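Local coordinates for kirola (Actinidia deliciosa, PDB 4IGV), which is a kiwifruit allergen of the ripening-related, Bet v 1-like family and probably binds small hydrophobic ligands, although its physiological role is not established, at residues D16-Y21 with E79-T84; E33-N38 with T141-T146; E94-F99 with Y120-E125. One frame throughout, in Å; residues are numbered along the deposited sequence. Where two conformers were deposited one is given.

Contact 1. Residues D16-Y21 with E79-T84; sequences DGIVFY and ETKSVT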
ATOM      1  N   ASP A  16     -15.446  -1.678  -7.661  1.00 24.69           N
ATOM      2  CA  ASP A  16     -15.845  -2.754  -6.770  1.00 23.10           C
ATOM      3  C   ASP A  16     -14.733  -3.030  -5.781  1.00 20.66           C
ATOM      4  O   ASP A  16     -13.617  -3.296  -6.149  1.00 20.19           O
ATOM      5  CB  ASP A  16     -16.088  -3.994  -7.625  1.00 24.57           C
ATOM      6  CG  ASP A  16     -16.798  -5.162  -6.883  1.00 28.56           C
ATOM      7  OD1 ASP A  16     -16.824  -5.253  -5.629  1.00 30.69           O
ATOM      8  OD2 ASP A  16     -17.365  -6.014  -7.615  1.00 35.04           O
ATOM      9  N   GLY A  17     -15.087  -3.021  -4.521  1.00 19.80           N
ATOM     10  CA  GLY A  17     -14.167  -3.365  -3.459  1.00 17.85           C
ATOM     11  C   GLY A  17     -13.607  -4.752  -3.573  1.00 17.12           C
ATOM     12  O   GLY A  17     -12.499  -5.006  -3.126  1.00 16.64           O
ATOM     13  N   ILE A  18     -14.404  -5.689  -4.076  1.00 16.82           N
ATOM     14  CA  ILE A  18     -13.894  -7.061  -4.225  1.00 17.27           C
ATOM     15  C   ILE A  18     -12.700  -7.072  -5.147  1.00 16.37           C
ATOM     16  O   ILE A  18     -11.688  -7.753  -4.908  1.00 15.93           O
ATOM     17  CB  ILE A  18     -14.975  -8.035  -4.652  1.00 18.20           C
ATOM     18  CG1 ILE A  18     -16.098  -8.133  -3.612  1.00 22.41           C
ATOM     19  CG2 ILE A  18     -14.364  -9.465  -4.883  1.00 21.03           C
ATOM     20  CD1 ILE A  18     -17.444  -8.793  -4.177  1.00 27.62           C
ATOM     21  N   VAL A  19     -12.780  -6.310  -6.224  1.00 17.80           N
ATOM     22  CA  VAL A  19     -11.684  -6.217  -7.168  1.00 17.27           C
ATOM     23  C   VAL A  19     -10.477  -5.480  -6.556  1.00 16.34           C
ATOM     24  O   VAL A  19      -9.345  -5.900  -6.717  1.00 15.76           O
ATOM     25  CB  VAL A  19     -12.152  -5.572  -8.460  1.00 18.88           C
ATOM     26  CG1 VAL A  19     -11.036  -5.595  -9.450  1.00 20.62           C
ATOM     27  CG2 VAL A  19     -13.367  -6.323  -9.008  1.00 22.50           C
ATOM     28  N   PHE A  20     -10.713  -4.470  -5.740  1.00 14.00           N
ATOM     29  CA  PHE A  20      -9.625  -3.755  -5.123  1.00 12.93           C
ATOM     30  C   PHE A  20      -8.849  -4.668  -4.209  1.00 13.16           C
ATOM     31  O   PHE A  20      -7.628  -4.705  -4.198  1.00 13.19           O
ATOM     32  CB  PHE A  20     -10.205  -2.563  -4.356  1.00 14.65           C
ATOM     33  CG  PHE A  20      -9.220  -1.489  -4.119  1.00 17.65           C
ATOM     34  CD1 PHE A  20      -9.132  -0.418  -4.971  1.00 14.99           C
ATOM     35  CD2 PHE A  20      -8.313  -1.573  -3.046  1.00 19.74           C
ATOM     36  CE1 PHE A  20      -8.221   0.615  -4.754  1.00 22.38           C
ATOM     37  CE2 PHE A  20      -7.382  -0.573  -2.800  1.00 22.58           C
ATOM     38  CZ  PHE A  20      -7.306   0.531  -3.685  1.00 21.12           C
ATOM     39  N   TYR A  21      -9.577  -5.451  -3.404  1.00 12.84           N
ATOM     40  CA  TYR A  21      -8.889  -6.407  -2.550  1.00 12.52           C
ATOM     41  C   TYR A  21      -8.177  -7.505  -3.325  1.00 11.55           C
ATOM     42  O   TYR A  21      -7.082  -7.905  -2.947  1.00 12.44           O
ATOM     43  CB  TYR A  21      -9.833  -7.001  -1.501  1.00 13.57           C
ATOM     44  CG  TYR A  21      -9.083  -7.762  -0.408  1.00 14.01           C
ATOM     45  CD1 TYR A  21      -8.198  -7.137   0.442  1.00 13.99           C
ATOM     46  CD2 TYR A  21      -9.217  -9.106  -0.279  1.00 16.13           C
ATOM     47  CE1 TYR A  21      -7.502  -7.857   1.426  1.00 15.65           C
ATOM     48  CE2 TYR A  21      -8.587  -9.854   0.660  1.00 13.28           C
ATOM     49  CZ  TYR A  21      -7.703  -9.255   1.517  1.00 13.84           C
ATOM     50  OH  TYR A  21      -7.045  -9.990   2.495  1.00 14.53           O
ATOM     51  N   GLU A  79     -11.722 -12.039   5.811  1.00 16.11           N
ATOM     52  CA  GLU A  79     -13.100 -11.656   6.151  1.00 18.53           C
ATOM     53  C   GLU A  79     -13.300 -10.164   6.129  1.00 17.87           C
ATOM     54  O   GLU A  79     -14.353  -9.676   5.666  1.00 21.00           O
ATOM     55  CB  GLU A  79     -13.514 -12.263   7.496  1.00 20.75           C
ATOM     56  CG  GLU A  79     -14.867 -11.901   7.945  1.00 28.04           C
ATOM     57  CD  GLU A  79     -15.924 -12.546   7.099  1.00 36.15           C
ATOM     58  OE1 GLU A  79     -15.831 -13.798   6.870  1.00 42.35           O
ATOM     59  OE2 GLU A  79     -16.854 -11.810   6.711  1.00 43.52           O
ATOM     60  N   THR A  80     -12.326  -9.411   6.619  1.00 16.00           N
ATOM     61  CA  THR A  80     -12.388  -7.989   6.616  1.00 16.65           C
ATOM     62  C   THR A  80     -11.680  -7.354   5.414  1.00 15.88           C
ATOM     63  O   THR A  80     -11.558  -6.128   5.297  1.00 17.81           O
ATOM     64  CB  THR A  80     -11.703  -7.444   7.875  1.00 17.40           C
ATOM     65  OG1 THR A  80     -10.319  -7.781   7.905  1.00 17.15           O
ATOM     66  CG2 THR A  80     -12.412  -7.939   9.162  1.00 20.31           C
ATOM     67  N   LYS A  81     -11.208  -8.183   4.473  1.00 13.66           N
ATOM     68  CA  LYS A  81     -10.510  -7.737   3.295  1.00 12.78           C
ATOM     69  C   LYS A  81      -9.322  -6.823   3.653  1.00 12.85           C
ATOM     70  O   LYS A  81      -9.231  -5.684   3.184  1.00 13.43           O
ATOM     71  CB  LYS A  81     -11.460  -7.116   2.278  1.00 15.19           C
ATOM     72  CG  LYS A  81     -12.565  -7.995   1.827  1.00 19.67           C
ATOM     73  CD  LYS A  81     -13.405  -7.271   0.773  1.00 24.32           C
ATOM     74  CE  LYS A  81     -14.632  -8.093   0.337  1.00 31.44           C
ATOM     75  NZ  LYS A  81     -15.540  -8.445   1.465  1.00 34.57           N
ATOM     76  N   SER A  82      -8.463  -7.322   4.529  1.00 11.95           N
ATOM     77  CA  SER A  82      -7.301  -6.586   4.976  1.00 11.28           C
ATOM     78  C   SER A  82      -6.008  -7.292   4.636  1.00 11.06           C
ATOM     79  O   SER A  82      -5.934  -8.532   4.671  1.00 11.11           O
ATOM     80  CB  SER A  82      -7.407  -6.371   6.494  1.00 13.45           C
ATOM     81  OG  SER A  82      -6.365  -5.554   6.972  1.00 16.01           O
ATOM     82  N   VAL A  83      -4.996  -6.500   4.331  0.70 11.46           N
ATOM     83  CA  VAL A  83      -3.639  -7.015   4.103  0.70 10.39           C
ATOM     84  C   VAL A  83      -2.675  -6.024   4.719  0.70 11.45           C
ATOM     85  O   VAL A  83      -2.866  -4.802   4.626  0.70 11.40           O
ATOM     86  CB  VAL A  83      -3.383  -7.353   2.639  0.70 11.10           C
ATOM     87  CG1 VAL A  83      -3.658  -6.158   1.742  0.70 12.25           C
ATOM     88  CG2 VAL A  83      -1.916  -7.919   2.451  0.70 12.63           C
ATOM     89  N   THR A  84      -1.697  -6.552   5.453  1.00 10.71           N
ATOM     90  CA  THR A  84      -0.700  -5.768   6.150  1.00 12.09           C
ATOM     91  C   THR A  84       0.693  -6.031   5.569  1.00 11.92           C
ATOM     92  O   THR A  84       1.153  -7.173   5.517  1.00 12.79           O
ATOM     93  CB  THR A  84      -0.660  -6.079   7.644  1.00 12.56           C
ATOM     94  OG1 THR A  84      -1.960  -5.842   8.208  1.00 14.75           O
ATOM     95  CG2 THR A  84       0.379  -5.248   8.381  1.00 15.02           C
TER
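A short helix of the Bet v 1 fold is seated here on the antiparallel sheet: the first turn of helix 17-25 meets the G1 beta bulge, formed by Lys81 and Ser82 opposite Asp77, from which strand 82-88 starts. Tyr21 carries the contact. Its CG stands anti to the backbone N (chi1 -167°), which sends the ring from the helix to the strand. One face of the ring lies against Lys81, whose CA sits 3.5 Å above the ring plane, over its centre. Lys81 CB makes a CH-pi contact at 3.8 Å from the Tyr21 ring centroid. Past the ring, Tyr21 OH donates to Ser82 O at 2.8 Å, approaching from above the carbonyl plane with a C=O...donor angle of 118°. Val83 adds a looser touch, its CG1 4.2 Å from Tyr21 CE1. The Lys81 chain runs back along the helix, with CE 4.2 Å from Ile18 CG1, and bends at chi4 (58°) to bring NZ to Thr107 OG1. Asp16 caps the helix, OD1 accepting from Ile18 N at 2.9 Å. The buried tyrosine is thus fixed twice, by an aliphatic cover on its ring and by a carbonyl that satisfies its hydroxyl.

Contact 2. Residues E33-N38 with T141-T146; sequences EMSPVN and TKDIET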
ATOM      1  N   GLU A  33       0.527  -1.443 -14.025  1.00 17.68           N
ATOM      2  CA  GLU A  33      -0.251  -1.117 -15.197  1.00 20.12           C
ATOM      3  C   GLU A  33      -1.276   0.000 -14.956  1.00 19.05           C
ATOM      4  O   GLU A  33      -1.508   0.844 -15.847  1.00 19.83           O
ATOM      5  CB  GLU A  33      -0.929  -2.410 -15.661  1.00 23.59           C
ATOM      6  CG  GLU A  33      -2.123  -2.259 -16.511  1.00 30.64           C
ATOM      7  CD  GLU A  33      -2.832  -3.617 -16.683  1.00 37.90           C
ATOM      8  OE1 GLU A  33      -2.290  -4.437 -17.461  1.00 42.43           O
ATOM      9  OE2 GLU A  33      -3.892  -3.855 -16.034  1.00 41.26           O
ATOM     10  N   MET A  34      -1.903  -0.013 -13.764  1.00 16.59           N
ATOM     11  CA  MET A  34      -3.002   0.890 -13.445  1.00 17.38           C
ATOM     12  C   MET A  34      -2.557   2.245 -12.948  1.00 16.47           C
ATOM     13  O   MET A  34      -3.257   3.248 -13.114  1.00 18.13           O
ATOM     14  CB  MET A  34      -3.954   0.246 -12.446  1.00 17.85           C
ATOM     15  CG  MET A  34      -4.506  -1.055 -12.986  1.00 16.48           C
ATOM     16  SD  MET A  34      -5.537  -1.934 -11.773  1.00 22.65           S
ATOM     17  CE  MET A  34      -6.194  -3.255 -12.794  1.00 28.43           C
ATOM     18  N   SER A  35      -1.348   2.298 -12.396  1.00 16.12           N
ATOM     19  CA  SER A  35      -0.771   3.566 -11.853  1.00 15.15           C
ATOM     20  C   SER A  35       0.717   3.643 -12.231  1.00 16.36           C
ATOM     21  O   SER A  35       1.611   3.759 -11.382  1.00 16.14           O
ATOM     22  CB  SER A  35      -0.933   3.648 -10.326  1.00 15.13           C
ATOM     23  OG  SER A  35      -0.811   4.978  -9.841  1.00 17.97           O
ATOM     24  N   PRO A  36       1.007   3.706 -13.554  1.00 17.18           N
ATOM     25  CA  PRO A  36       2.383   3.594 -14.026  1.00 18.36           C
ATOM     26  C   PRO A  36       3.275   4.768 -13.758  1.00 19.47           C
ATOM     27  O   PRO A  36       4.500   4.604 -13.755  1.00 20.71           O
ATOM     28  CB  PRO A  36       2.199   3.382 -15.528  1.00 20.32           C
ATOM     29  CG  PRO A  36       0.899   4.040 -15.821  1.00 20.66           C
ATOM     30  CD  PRO A  36       0.033   3.727 -14.663  1.00 18.63           C
ATOM     31  N   VAL A  37       2.696   5.931 -13.494  1.00 19.74           N
ATOM     32  CA  VAL A  37       3.517   7.082 -13.102  1.00 21.77           C
ATOM     33  C   VAL A  37       4.120   6.835 -11.690  1.00 20.91           C
ATOM     34  O   VAL A  37       5.284   7.214 -11.416  1.00 22.71           O
ATOM     35  CB  VAL A  37       2.700   8.380 -13.152  1.00 23.09           C
ATOM     36  CG1 VAL A  37       3.556   9.517 -12.630  1.00 26.50           C
ATOM     37  CG2 VAL A  37       2.200   8.657 -14.644  1.00 25.97           C
ATOM     38  N   ASN A  38       3.323   6.193 -10.829  1.00 19.28           N
ATOM     39  CA  ASN A  38       3.661   6.006  -9.432  1.00 18.66           C
ATOM     40  C   ASN A  38       4.460   4.719  -9.180  1.00 17.68           C
ATOM     41  O   ASN A  38       5.375   4.701  -8.395  1.00 17.30           O
ATOM     42  CB  ASN A  38       2.392   6.013  -8.574  1.00 18.63           C
ATOM     43  CG  ASN A  38       1.659   7.313  -8.633  1.00 21.37           C
ATOM     44  OD1 ASN A  38       0.438   7.322  -8.865  1.00 26.48           O
ATOM     45  ND2 ASN A  38       2.386   8.395  -8.531  1.00 22.71           N
ATOM     46  N   THR A 141      -4.909   4.617  -5.372  1.00 12.37           N
ATOM     47  CA  THR A 141      -6.272   4.175  -5.213  1.00 12.67           C
ATOM     48  C   THR A 141      -7.180   4.800  -6.283  1.00 12.69           C
ATOM     49  O   THR A 141      -7.989   4.118  -6.906  1.00 12.52           O
ATOM     50  CB  THR A 141      -6.791   4.552  -3.804  1.00 12.30           C
ATOM     51  OG1 THR A 141      -5.939   3.938  -2.820  1.00 13.18           O
ATOM     52  CG2 THR A 141      -8.232   4.123  -3.581  1.00 14.44           C
ATOM     53  N   LYS A 142      -7.026   6.088  -6.519  1.00 12.81           N
ATOM     54  CA  LYS A 142      -7.826   6.780  -7.527  1.00 13.33           C
ATOM     55  C   LYS A 142      -7.507   6.319  -8.946  1.00 12.35           C
ATOM     56  O   LYS A 142      -8.423   6.197  -9.783  1.00 13.10           O
ATOM     57  CB  LYS A 142      -7.672   8.291  -7.366  1.00 13.87           C
ATOM     58  CG  LYS A 142      -8.312   8.828  -6.085  1.00 16.93           C
ATOM     59  CD  LYS A 142      -8.010  10.274  -5.864  1.00 21.52           C
ATOM     60  CE  LYS A 142      -8.526  10.743  -4.534  1.00 23.91           C
ATOM     61  NZ  LYS A 142      -8.176  12.184  -4.350  1.00 30.77           N
ATOM     62  N   ASP A 143      -6.231   6.007  -9.179  1.00 13.34           N
ATOM     63  CA  ASP A 143      -5.835   5.455 -10.484  1.00 13.76           C
ATOM     64  C   ASP A 143      -6.484   4.092 -10.700  1.00 12.35           C
ATOM     65  O   ASP A 143      -6.947   3.837 -11.801  1.00 15.21           O
ATOM     66  CB  ASP A 143      -4.339   5.373 -10.593  1.00 14.57           C
ATOM     67  CG  ASP A 143      -3.686   6.711 -10.844  1.00 17.76           C
ATOM     68  OD1 ASP A 143      -4.375   7.697 -11.213  1.00 19.84           O
ATOM     69  OD2 ASP A 143      -2.454   6.829 -10.697  1.00 19.69           O
ATOM     70  N   ILE A 144      -6.524   3.263  -9.644  1.00 13.11           N
ATOM     71  CA  ILE A 144      -7.140   1.942  -9.803  1.00 14.24           C
ATOM     72  C   ILE A 144      -8.623   2.096 -10.062  1.00 15.68           C
ATOM     73  O   ILE A 144      -9.193   1.460 -10.954  1.00 16.90           O
ATOM     74  CB  ILE A 144      -6.865   1.067  -8.585  1.00 15.22           C
ATOM     75  CG1 ILE A 144      -5.389   0.714  -8.474  1.00 14.71           C
ATOM     76  CG2 ILE A 144      -7.788  -0.162  -8.598  1.00 15.47           C
ATOM     77  CD1 ILE A 144      -4.979   0.149  -7.080  1.00 16.42           C
ATOM     78  N   GLU A 145      -9.290   2.921  -9.263  1.00 15.57           N
ATOM     79  CA  GLU A 145     -10.753   3.038  -9.389  1.00 17.27           C
ATOM     80  C   GLU A 145     -11.209   3.587 -10.707  1.00 17.52           C
ATOM     81  O   GLU A 145     -12.311   3.302 -11.152  1.00 20.97           O
ATOM     82  CB  GLU A 145     -11.335   3.809  -8.176  1.00 19.94           C
ATOM     83  CG  GLU A 145     -11.150   5.233  -8.209  1.00 19.35           C
ATOM     84  CD  GLU A 145     -11.708   5.987  -6.942  1.00 16.87           C
ATOM     85  OE1 GLU A 145     -12.870   5.848  -6.670  1.00 22.11           O
ATOM     86  OE2 GLU A 145     -10.865   6.584  -6.215  1.00 21.51           O
ATOM     87  N   THR A 146     -10.359   4.367 -11.378  1.00 16.57           N
ATOM     88  CA  THR A 146     -10.714   5.019 -12.618  1.00 18.75           C
ATOM     89  C   THR A 146     -10.059   4.325 -13.824  1.00 19.59           C
ATOM     90  O   THR A 146     -10.198   4.841 -14.950  1.00 24.20           O
ATOM     91  CB  THR A 146     -10.320   6.506 -12.641  1.00 17.56           C
ATOM     92  OG1 THR A 146      -8.914   6.671 -12.444  1.00 17.47           O
ATOM     93  CG2 THR A 146     -11.091   7.282 -11.591  1.00 17.38           C
TER
HETATM   94  O   HOH W   1      -0.304   6.672 -13.199  1.00 23.26           O
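This is a contact between two helix ends, buried for the most part, in which the last turn of the long C-terminal helix 131-145 meets the end of helix 30-34 and the turn leading to strand 39-46. The backbones come close, with Met34 CA 5.6 Å from Ile144 CA. Its polar centre is a single hydrogen bond: Ser35 OG donates to Asp143 OD2 at 2.6 Å. Ser35, the first residue to leave helical geometry, holds OG anti to its backbone N (chi1 -161°), while Asp143 CG lies anti to its carbonyl carbon, so the two side chains meet tip to tip. The hydroxyl uses the anti lone pair of OD2, the one directed away from OD1. Behind the carboxylate, Asp143 CB rests 3.5 Å from Met34 O. Apolar contact flanks the bond, where Met34 SD approaches Ile144 CG1 at 4.2 Å; Ile23 of helix 17-25 touches both residues.

Asn38 approaches the same carboxylate nearly at a right angle, its amide plane 16° from that of Asp143. Asn38 OD1 stands 3.5 Å from Asp143 OD2, but both are acceptors and no bond forms; Asn38 ND2 is instead held by Glu139 OE1. A water accepts from Val37 N at 3.1 Å and gives a weak bond to Asp143 OD2. With Glu139 OE2 also close, OD2 lies among several oxygens, a setting that would be expected to raise the proton affinity of the acid, with the short serine bond and, more weakly, the water partly offsetting the negative charge.

Contact 3. Residues E94-F99 with Y120-E125; sequences ELYKTF and YEKLKE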
ATOM      1  N   GLU A  94      15.572   4.742   5.705  1.00 26.80           N
ATOM      2  CA  GLU A  94      16.545   5.780   6.025  1.00 28.39           C
ATOM      3  C   GLU A  94      15.950   6.797   6.983  1.00 28.47           C
ATOM      4  O   GLU A  94      16.706   7.577   7.579  1.00 29.43           O
ATOM      5  CB  GLU A  94      17.020   6.484   4.753  1.00 31.21           C
ATOM      6  CG  GLU A  94      17.838   5.585   3.834  1.00 35.25           C
ATOM      7  CD  GLU A  94      18.140   6.233   2.478  1.00 43.78           C
ATOM      8  OE1 GLU A  94      17.294   7.003   1.964  1.00 49.08           O
ATOM      9  OE2 GLU A  94      19.229   5.973   1.926  1.00 50.68           O
ATOM     10  N   LEU A  95      14.617   6.824   7.109  1.00 25.98           N
ATOM     11  CA  LEU A  95      13.898   7.764   7.961  1.00 26.70           C
ATOM     12  C   LEU A  95      13.117   7.141   9.106  1.00 24.08           C
ATOM     13  O   LEU A  95      12.949   7.782  10.159  1.00 24.55           O
ATOM     14  CB  LEU A  95      12.899   8.571   7.096  1.00 26.54           C
ATOM     15  CG  LEU A  95      13.447   9.410   5.939  1.00 29.75           C
ATOM     16  CD1 LEU A  95      12.320  10.022   5.110  1.00 31.64           C
ATOM     17  CD2 LEU A  95      14.351  10.485   6.512  1.00 35.33           C
ATOM     18  N   TYR A  96      12.619   5.916   8.900  1.00 23.06           N
ATOM     19  CA  TYR A  96      11.792   5.177   9.862  1.00 22.23           C
ATOM     20  C   TYR A  96      12.473   3.895  10.284  1.00 23.95           C
ATOM     21  O   TYR A  96      13.005   3.150   9.459  1.00 23.29           O
ATOM     22  CB  TYR A  96      10.384   4.885   9.253  1.00 21.58           C
ATOM     23  CG  TYR A  96       9.689   6.136   8.796  1.00 20.75           C
ATOM     24  CD1 TYR A  96       9.002   6.964   9.694  1.00 22.70           C
ATOM     25  CD2 TYR A  96       9.752   6.555   7.465  1.00 21.74           C
ATOM     26  CE1 TYR A  96       8.420   8.155   9.279  1.00 23.43           C
ATOM     27  CE2 TYR A  96       9.155   7.738   7.036  1.00 23.31           C
ATOM     28  CZ  TYR A  96       8.485   8.536   7.947  1.00 22.75           C
ATOM     29  OH  TYR A  96       7.944   9.744   7.505  1.00 25.21           O
ATOM     30  N   LYS A  97      12.452   3.646  11.594  1.00 22.81           N
ATOM     31  CA  LYS A  97      12.910   2.399  12.162  1.00 23.97           C
ATOM     32  C   LYS A  97      12.020   1.250  11.739  1.00 22.31           C
ATOM     33  O   LYS A  97      12.484   0.173  11.393  1.00 22.25           O
ATOM     34  CB  LYS A  97      12.909   2.492  13.691  1.00 25.49           C
ATOM     35  CG  LYS A  97      13.478   1.261  14.366  1.00 28.13           C
ATOM     36  CD  LYS A  97      13.670   1.499  15.831  1.00 34.59           C
ATOM     37  CE  LYS A  97      14.121   0.223  16.542  1.00 37.27           C
ATOM     38  NZ  LYS A  97      14.150   0.362  18.023  1.00 43.19           N
ATOM     39  N   THR A  98      10.723   1.505  11.785  1.00 21.06           N
ATOM     40  CA  THR A  98       9.708   0.560  11.400  1.00 19.62           C
ATOM     41  C   THR A  98       8.574   1.251  10.665  1.00 17.71           C
ATOM     42  O   THR A  98       8.288   2.413  10.902  1.00 19.99           O
ATOM     43  CB  THR A  98       9.094  -0.191  12.595  1.00 21.85           C
ATOM     44  OG1 THR A  98       8.361   0.686  13.433  1.00 26.65           O
ATOM     45  CG2 THR A  98      10.160  -0.850  13.460  1.00 23.61           C
ATOM     46  N   PHE A  99       7.939   0.514   9.751  1.00 17.18           N
ATOM     47  CA  PHE A  99       6.858   1.042   8.944  1.00 16.13           C
ATOM     48  C   PHE A  99       5.972  -0.095   8.473  1.00 16.53           C
ATOM     49  O   PHE A  99       6.444  -1.016   7.826  1.00 17.21           O
ATOM     50  CB  PHE A  99       7.407   1.828   7.751  1.00 16.46           C
ATOM     51  CG  PHE A  99       6.513   2.968   7.292  1.00 15.65           C
ATOM     52  CD1 PHE A  99       6.887   4.242   7.447  1.00 16.88           C
ATOM     53  CD2 PHE A  99       5.250   2.730   6.729  1.00 17.04           C
ATOM     54  CE1 PHE A  99       6.073   5.283   7.049  1.00 17.48           C
ATOM     55  CE2 PHE A  99       4.457   3.781   6.354  1.00 16.97           C
ATOM     56  CZ  PHE A  99       4.876   5.020   6.506  1.00 15.90           C
ATOM     57  N   TYR A 120       4.103   3.603  12.266  1.00 19.03           N
ATOM     58  CA  TYR A 120       5.523   3.797  12.015  1.00 20.19           C
ATOM     59  C   TYR A 120       6.227   4.293  13.260  1.00 21.30           C
ATOM     60  O   TYR A 120       5.614   4.802  14.218  1.00 22.45           O
ATOM     61  CB  TYR A 120       5.742   4.825  10.873  1.00 20.27           C
ATOM     62  CG  TYR A 120       5.036   6.151  11.044  1.00 21.63           C
ATOM     63  CD1 TYR A 120       5.647   7.193  11.746  1.00 24.15           C
ATOM     64  CD2 TYR A 120       3.750   6.346  10.583  1.00 24.29           C
ATOM     65  CE1 TYR A 120       4.997   8.363  11.951  1.00 27.72           C
ATOM     66  CE2 TYR A 120       3.104   7.514  10.779  1.00 26.30           C
ATOM     67  CZ  TYR A 120       3.727   8.516  11.453  1.00 26.55           C
ATOM     68  OH  TYR A 120       3.145   9.758  11.700  1.00 31.73           O
ATOM     69  N   GLU A 121       7.542   4.130  13.238  1.00 21.41           N
ATOM     70  CA  GLU A 121       8.402   4.719  14.257  1.00 24.09           C
ATOM     71  C   GLU A 121       9.524   5.445  13.551  1.00 24.31           C
ATOM     72  O   GLU A 121      10.246   4.825  12.758  1.00 23.00           O
ATOM     73  CB  GLU A 121       8.946   3.673  15.225  1.00 25.55           C
ATOM     74  CG  GLU A 121       9.838   4.339  16.293  1.00 29.54           C
ATOM     75  CD  GLU A 121      10.479   3.431  17.300  1.00 34.78           C
ATOM     76  OE1 GLU A 121      10.050   2.276  17.465  1.00 36.35           O
ATOM     77  OE2 GLU A 121      11.447   3.904  17.924  1.00 38.17           O
ATOM     78  N   LYS A 122       9.663   6.749  13.845  1.00 26.01           N
ATOM     79  CA  LYS A 122      10.683   7.593  13.228  1.00 26.99           C
ATOM     80  C   LYS A 122      12.047   7.296  13.808  1.00 28.19           C
ATOM     81  O   LYS A 122      12.135   6.938  14.978  1.00 28.49           O
ATOM     82  CB  LYS A 122      10.404   9.060  13.484  1.00 29.47           C
ATOM     83  CG  LYS A 122       9.050   9.575  13.040  1.00 30.01           C
ATOM     84  CD  LYS A 122       8.890  10.994  13.569  1.00 36.97           C
ATOM     85  CE  LYS A 122       7.589  11.607  13.230  1.00 39.02           C
ATOM     86  NZ  LYS A 122       7.611  12.994  13.772  1.00 41.02           N
ATOM     87  N   LEU A 123      13.098   7.487  13.015  1.00 28.29           N
ATOM     88  CA  LEU A 123      14.466   7.344  13.571  1.00 30.17           C
ATOM     89  C   LEU A 123      14.863   8.525  14.469  1.00 32.91           C
ATOM     90  O   LEU A 123      15.676   8.338  15.384  1.00 34.06           O
ATOM     91  CB  LEU A 123      15.500   7.154  12.454  1.00 29.78           C
ATOM     92  CG  LEU A 123      15.470   5.814  11.726  1.00 30.66           C
ATOM     93  CD1 LEU A 123      16.338   5.883  10.447  1.00 33.19           C
ATOM     94  CD2 LEU A 123      15.908   4.681  12.651  1.00 30.47           C
ATOM     95  N   LYS A 124      14.311   9.708  14.174  1.00 33.96           N
ATOM     96  CA  LYS A 124      14.608  10.976  14.873  1.00 37.75           C
ATOM     97  C   LYS A 124      13.330  11.809  15.009  1.00 38.26           C
ATOM     98  O   LYS A 124      12.429  11.680  14.176  1.00 35.13           O
ATOM     99  CB  LYS A 124      15.655  11.786  14.094  1.00 39.37           C
ATOM    100  CG  LYS A 124      16.926  11.010  13.782  1.00 42.59           C
ATOM    101  CD  LYS A 124      18.075  11.951  13.425  1.00 49.84           C
ATOM    102  CE  LYS A 124      19.425  11.378  13.859  1.00 52.59           C
ATOM    103  NZ  LYS A 124      20.473  12.426  13.917  1.00 58.69           N
ATOM    104  N   GLU A 125      13.261  12.676  16.023  1.00 41.94           N
ATOM    105  CA  GLU A 125      12.039  13.456  16.289  1.00 43.87           C
ATOM    106  C   GLU A 125      11.688  14.391  15.129  1.00 43.84           C
ATOM    107  O   GLU A 125      10.496  14.612  14.828  1.00 43.56           O
ATOM    108  CB  GLU A 125      12.117  14.226  17.627  1.00 48.55           C
ATOM    109  CG  GLU A 125      10.781  14.151  18.430  1.00 52.83           C
ATOM    110  CD  GLU A 125      10.764  13.066  19.532  1.00 56.77           C
ATOM    111  OE1 GLU A 125      11.738  12.972  20.314  1.00 62.23           O
ATOM    112  OE2 GLU A 125       9.752  12.336  19.641  1.00 59.21           O
TER
HETATM  113  O   HOH W   2      13.389   3.374  19.417  0.50 31.73           O
HETATM  114  O   HOH W   3       8.844   0.475  16.091  1.00 39.04           O
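The open end of the hairpin formed by strands 96-107 and 112-122 has an aromatic face and a hydrated face on the two sides of the strand pair, and a classic beta bulge interrupts the pairing. Lys97 and Thr98 both oppose Glu121: Lys97 N donates to Glu121 O at 2.8 Å, nearly along the C=O axis, while Thr98 N reaches the same oxygen in a weak bond. Farther along, Glu121 N donates to Thr98 O at 3.0 Å, and beyond the bulge Leu123 N closes on Leu95 O at 2.9 Å. The bulge shifts the register by one residue between Tyr96 and Thr98.

On the packed face Tyr96, Phe99 and Tyr120 cluster. Phe99 CE1 lies 3.8 Å above the Tyr96 ring plane, over its centre, while Tyr96 CB sits at the edge of the Phe99 ring, in plane. Tyr120 CB covers a face of Phe99, 4.1 Å from the centroid, and CG of Tyr120 takes the crowded position between its backbone N and carbonyl carbon (chi1 53°). The Tyr96 and Tyr120 rings meet obliquely, planes at 71°, with Tyr96 CE1 3.8 Å from Tyr120 CD1.

The other face is loose. The extended chains of Lys97 and Glu121 run side by side, but Lys97 NZ remains 4.5 Å from Glu121 OE2, beyond a salt bridge; one water links them, weakly at the lysine, and another joins Glu121 OE1 to Thr98 OG1.

The hairpin is flanked by strand 4-12, through backbone bonds of Tyr120 with Gly5, and by strand 82-88, through Phe99 and Ile87. The aromatic face meets the segment preceding helix 131-145, where Tyr96 OH bonds Glu128 O, Tyr120 OH bonds Glu129 OE1, and Pro130 touches both tyrosine side chains.

Contacts 1 and 2 adjoin, their centres about 17 Å apart, and Phe20 joins them: Phe20 CE1 lies 3.7 Å from Thr141 CG2 and Phe20 CD1 3.9 Å from Ile144 CG2. Helix 17-25 meets the sheet through Tyr21, while Phe20 is wedged between helix 131-145 and the sheet, where it also touches Val105 and Val114. Contact 3 lies across the chain's centre, its centre about 27 Å from those of both others. It still shares the sheet with contact 1, since strands 82-88 and 96-107 are neighbours, and it is tied to contact 2 through the chain, as strand 112-122 leads on to helix 131-145. In Bet v 1-like proteins the sheet and long helix enclose a hydrophobic cavity; these contacts join elements of that framework.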